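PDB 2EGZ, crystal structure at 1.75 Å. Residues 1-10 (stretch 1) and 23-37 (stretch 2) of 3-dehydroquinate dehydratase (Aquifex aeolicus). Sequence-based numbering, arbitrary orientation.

Stretch 1, residues 1-10: MLIAVPLDDT
Stretch 2 23-37: GADIVELRVDQFSDT

The two stretches form a parallel two-stranded β-ladder, begun by an aspartate carboxylate at its N-terminal end and closed beyond the strands by an aspartate that packs on a phenylalanine ring. Strands 2-7 and 26-30 run in the same direction, their axes 29° apart and 4.5 Å at closest approach, and the contact buries 818 Å² summed over both sides. Ala4 pairs with Ile26, Val5 with Val27, Pro6 with Glu28 and Leu7 with Leu29, at CA-CA distances of 4.4, 5.1, 4.4 and 5.5 Å.

Gly23, at phi/psi 107/15, ends the preceding helix in a Schellman motif; Ala24 (-70/143) is extended, and Asp25 turns at -98/-30 before the strand begins. This turn lets Asp25 N and Ile26 N both donate to Ile3 O, at 2.9 and 3.0 Å. The m rotamer of Asp25 carries OD2 to 2.9 Å from Ile3 N, so the carboxylate accepts the first amide bond of the ladder. Thereafter the bonds are backbone to backbone and follow the alternation of a parallel sheet: Val5 N to Ile26 O (3.1 Å), Glu28 N to Val5 O (2.9 Å), Leu7 N to Glu28 O (3.0 Å) and Arg30 N to Leu7 O (3.2 Å). Pro6 has no amide hydrogen but costs the ladder no bond, because the odd-numbered residues of its strand supply the donors; its CA instead lies 3.3 Å from Glu28 O in a CA-H...O contact.

On the face bearing Ala4, Pro6, Ile26 and Glu28, Ala4 CB meets Ile26 CB at 3.7 Å. Ile26 (m, t) also reaches back to Leu2 (m, t), with their CD1 atoms 3.9 Å apart, and Pro6 CB lies 3.7 Å from OE1 of the extended Glu28 (t, t). The face bearing Val5, Leu7, Val27 and Leu29 joins Leu7 CD1 to Val27 CG1 at 3.8 Å; Val5 (p) places CG1 4.0 Å from Ala24 CB, while Val27 is t.

After Arg30 (-89/81), residues 31-33 form a 3-10 segment, with Gln33 N bonded to Arg30 O at 2.8 Å. Arg30 (m, m, m) turns its guanidinium away from stretch 1 into a salt bridge with Asp32, NH2 to OD2 2.8 Å. Phe34 (chi1 -87°, chi2 38°) brings its ring to stretch 1: Asp9 CB sits 3.8 Å from the ring centroid, 5° off the normal, and Leu7 O lies at the edge, 3.6 Å from Phe34 CE1. Asp9 (p) also accepts Ser35 N at OD2, 3.0 Å, tying its carboxylate to the backbone beyond the ring.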

# COMPACT_ATOMS: atom_id res chain seq x y z
N MET B 1 6.80 2.27 29.62
CA MET B 1 6.42 2.73 28.26
C MET B 1 5.80 4.12 28.31
O MET B 1 5.24 4.52 29.33
CB MET B 1 5.40 1.79 27.62
CG MET B 1 4.03 1.92 28.24
SD MET B 1 3.67 0.63 29.41
CE MET B 1 2.39 -0.23 28.47
N LEU B 2 5.88 4.82 27.19
CA LEU B 2 5.32 6.15 27.08
C LEU B 2 3.87 6.02 26.63
O LEU B 2 3.54 5.11 25.86
CB LEU B 2 6.11 6.97 26.06
CG LEU B 2 7.59 7.17 26.42
CD1 LEU B 2 8.27 7.98 25.33
CD2 LEU B 2 7.71 7.87 27.77
N ILE B 3 3.01 6.91 27.10
CA ILE B 3 1.60 6.88 26.73
C ILE B 3 1.27 8.05 25.82
O ILE B 3 1.52 9.21 26.16
CB ILE B 3 0.70 6.97 27.97
CG1 ILE B 3 1.00 5.82 28.92
CG2 ILE B 3 -0.76 6.93 27.54
CD1 ILE B 3 0.25 5.90 30.24
N ALA B 4 0.69 7.74 24.66
CA ALA B 4 0.33 8.77 23.70
C ALA B 4 -1.16 8.78 23.42
O ALA B 4 -1.83 7.75 23.49
CB ALA B 4 1.08 8.54 22.39
N VAL B 5 -1.68 9.96 23.11
CA VAL B 5 -3.09 10.11 22.79
C VAL B 5 -3.22 10.94 21.53
O VAL B 5 -2.62 12.01 21.42
CB VAL B 5 -3.87 10.80 23.94
CG1 VAL B 5 -3.22 12.13 24.28
CG2 VAL B 5 -5.32 11.00 23.54
N PRO B 6 -3.95 10.43 20.52
CA PRO B 6 -4.13 11.17 19.27
C PRO B 6 -5.16 12.27 19.45
O PRO B 6 -6.12 12.11 20.21
CB PRO B 6 -4.62 10.10 18.31
CG PRO B 6 -5.42 9.20 19.21
CD PRO B 6 -4.49 9.06 20.40
N LEU B 7 -4.97 13.37 18.75
CA LEU B 7 -5.91 14.48 18.83
C LEU B 7 -6.01 15.21 17.51
O LEU B 7 -5.02 15.34 16.78
CB LEU B 7 -5.46 15.49 19.90
CG LEU B 7 -5.43 15.13 21.39
CD1 LEU B 7 -4.93 16.35 22.17
CD2 LEU B 7 -6.82 14.72 21.88
N ASP B 8 -7.21 15.67 17.18
CA ASP B 8 -7.40 16.46 15.98
C ASP B 8 -7.31 17.89 16.51
O ASP B 8 -6.82 18.09 17.62
CB ASP B 8 -8.76 16.20 15.32
CG ASP B 8 -9.93 16.40 16.27
OD1 ASP B 8 -9.92 17.39 17.03
OD2 ASP B 8 -10.86 15.57 16.24
N ASP B 9 -7.79 18.87 15.76
CA ASP B 9 -7.70 20.25 16.23
C ASP B 9 -8.93 20.83 16.92
O ASP B 9 -8.95 22.01 17.25
CB ASP B 9 -7.27 21.16 15.08
CG ASP B 9 -8.10 20.94 13.82
OD1 ASP B 9 -8.96 20.04 13.82
OD2 ASP B 9 -7.89 21.68 12.84
N THR B 10 -9.95 20.00 17.14
CA THR B 10 -11.18 20.47 17.79
C THR B 10 -10.99 20.59 19.30
O THR B 10 -10.48 19.68 19.95
CB THR B 10 -12.37 19.52 17.52
OG1 THR B 10 -12.14 18.26 18.16
CG2 THR B 10 -12.53 19.29 16.02
N GLY B 23 -2.25 12.37 32.53
CA GLY B 23 -1.03 11.58 32.47
C GLY B 23 -0.40 11.20 31.14
O GLY B 23 0.46 10.32 31.09
N ALA B 24 -0.81 11.84 30.05
CA ALA B 24 -0.24 11.53 28.75
C ALA B 24 1.20 12.04 28.70
O ALA B 24 1.50 13.09 29.26
CB ALA B 24 -1.05 12.19 27.64
N ASP B 25 2.07 11.28 28.05
CA ASP B 25 3.47 11.69 27.92
C ASP B 25 3.63 12.33 26.56
O ASP B 25 4.46 13.22 26.36
CB ASP B 25 4.40 10.47 27.97
CG ASP B 25 4.33 9.73 29.27
OD1 ASP B 25 4.72 10.32 30.30
OD2 ASP B 25 3.89 8.55 29.27
N ILE B 26 2.81 11.86 25.63
CA ILE B 26 2.86 12.32 24.25
C ILE B 26 1.49 12.63 23.66
O ILE B 26 0.50 11.97 23.98
CB ILE B 26 3.48 11.23 23.35
CG1 ILE B 26 4.90 10.91 23.82
CG2 ILE B 26 3.46 11.68 21.90
CD1 ILE B 26 5.47 9.68 23.14
N VAL B 27 1.44 13.63 22.79
CA VAL B 27 0.21 13.96 22.08
C VAL B 27 0.55 13.72 20.62
O VAL B 27 1.52 14.27 20.09
CB VAL B 27 -0.22 15.44 22.26
CG1 VAL B 27 -1.25 15.81 21.19
CG2 VAL B 27 -0.82 15.65 23.64
N GLU B 28 -0.23 12.88 19.96
CA GLU B 28 -0.01 12.63 18.55
C GLU B 28 -0.93 13.53 17.75
O GLU B 28 -2.16 13.39 17.83
CB GLU B 28 -0.30 11.17 18.18
CG GLU B 28 -0.23 10.93 16.67
CD GLU B 28 -0.52 9.49 16.27
OE1 GLU B 28 -1.45 8.90 16.85
OE2 GLU B 28 0.16 8.97 15.37
N LEU B 29 -0.36 14.45 16.99
CA LEU B 29 -1.18 15.33 16.17
C LEU B 29 -1.53 14.59 14.89
O LEU B 29 -0.66 14.34 14.06
CB LEU B 29 -0.44 16.63 15.84
CG LEU B 29 -0.33 17.71 16.93
CD1 LEU B 29 0.45 17.17 18.11
CD2 LEU B 29 0.35 18.94 16.36
N ARG B 30 -2.80 14.22 14.75
CA ARG B 30 -3.26 13.53 13.56
C ARG B 30 -3.68 14.64 12.59
O ARG B 30 -4.86 14.96 12.48
CB ARG B 30 -4.44 12.62 13.88
CG ARG B 30 -4.05 11.33 14.60
CD ARG B 30 -3.18 10.45 13.71
NE ARG B 30 -3.88 10.08 12.48
CZ ARG B 30 -4.69 9.03 12.36
NH1 ARG B 30 -4.90 8.23 13.39
NH2 ARG B 30 -5.31 8.80 11.20
N VAL B 31 -2.69 15.21 11.91
CA VAL B 31 -2.93 16.30 10.98
C VAL B 31 -3.90 15.93 9.86
O VAL B 31 -4.52 16.81 9.26
CB VAL B 31 -1.61 16.81 10.37
CG1 VAL B 31 -1.87 18.03 9.50
CG2 VAL B 31 -0.64 17.15 11.49
N ASP B 32 -4.04 14.64 9.58
CA ASP B 32 -4.96 14.20 8.54
C ASP B 32 -6.41 14.43 8.97
O ASP B 32 -7.32 14.39 8.15
CB ASP B 32 -4.74 12.72 8.22
CG ASP B 32 -4.73 11.86 9.47
OD1 ASP B 32 -3.79 12.00 10.28
OD2 ASP B 32 -5.66 11.04 9.64
N GLN B 33 -6.60 14.67 10.26
CA GLN B 33 -7.93 14.91 10.82
C GLN B 33 -8.14 16.38 11.15
O GLN B 33 -9.14 16.76 11.77
CB GLN B 33 -8.11 14.06 12.08
CG GLN B 33 -7.98 12.56 11.83
CD GLN B 33 -9.29 11.90 11.46
OE1 GLN B 33 -10.03 12.39 10.60
NE2 GLN B 33 -9.59 10.78 12.11
N PHE B 34 -7.18 17.21 10.75
CA PHE B 34 -7.23 18.65 10.98
C PHE B 34 -8.06 19.35 9.91
O PHE B 34 -8.00 18.98 8.73
CB PHE B 34 -5.82 19.25 10.98
CG PHE B 34 -5.12 19.19 12.31
CD1 PHE B 34 -5.26 18.10 13.16
CD2 PHE B 34 -4.27 20.23 12.70
CE1 PHE B 34 -4.57 18.04 14.37
CE2 PHE B 34 -3.58 20.18 13.91
CZ PHE B 34 -3.73 19.08 14.74
N SER B 35 -8.82 20.37 10.31
CA SER B 35 -9.64 21.13 9.38
C SER B 35 -8.80 22.26 8.79
O SER B 35 -9.28 23.05 7.98
CB SER B 35 -10.86 21.69 10.10
N ASP B 36 -7.54 22.33 9.21
CA ASP B 36 -6.60 23.35 8.75
C ASP B 36 -5.21 22.72 8.77
O ASP B 36 -4.78 22.22 9.80
CB ASP B 36 -6.62 24.54 9.72
CG ASP B 36 -5.79 25.71 9.23
OD1 ASP B 36 -4.71 25.48 8.64
OD2 ASP B 36 -6.20 26.87 9.45
N THR B 37 -4.52 22.73 7.63
CA THR B 37 -3.18 22.14 7.59
C THR B 37 -2.08 23.12 7.21
O THR B 37 -0.99 22.70 6.79
CB THR B 37 -3.12 20.93 6.62
OG1 THR B 37 -3.43 21.35 5.28
CG2 THR B 37 -4.09 19.85 7.06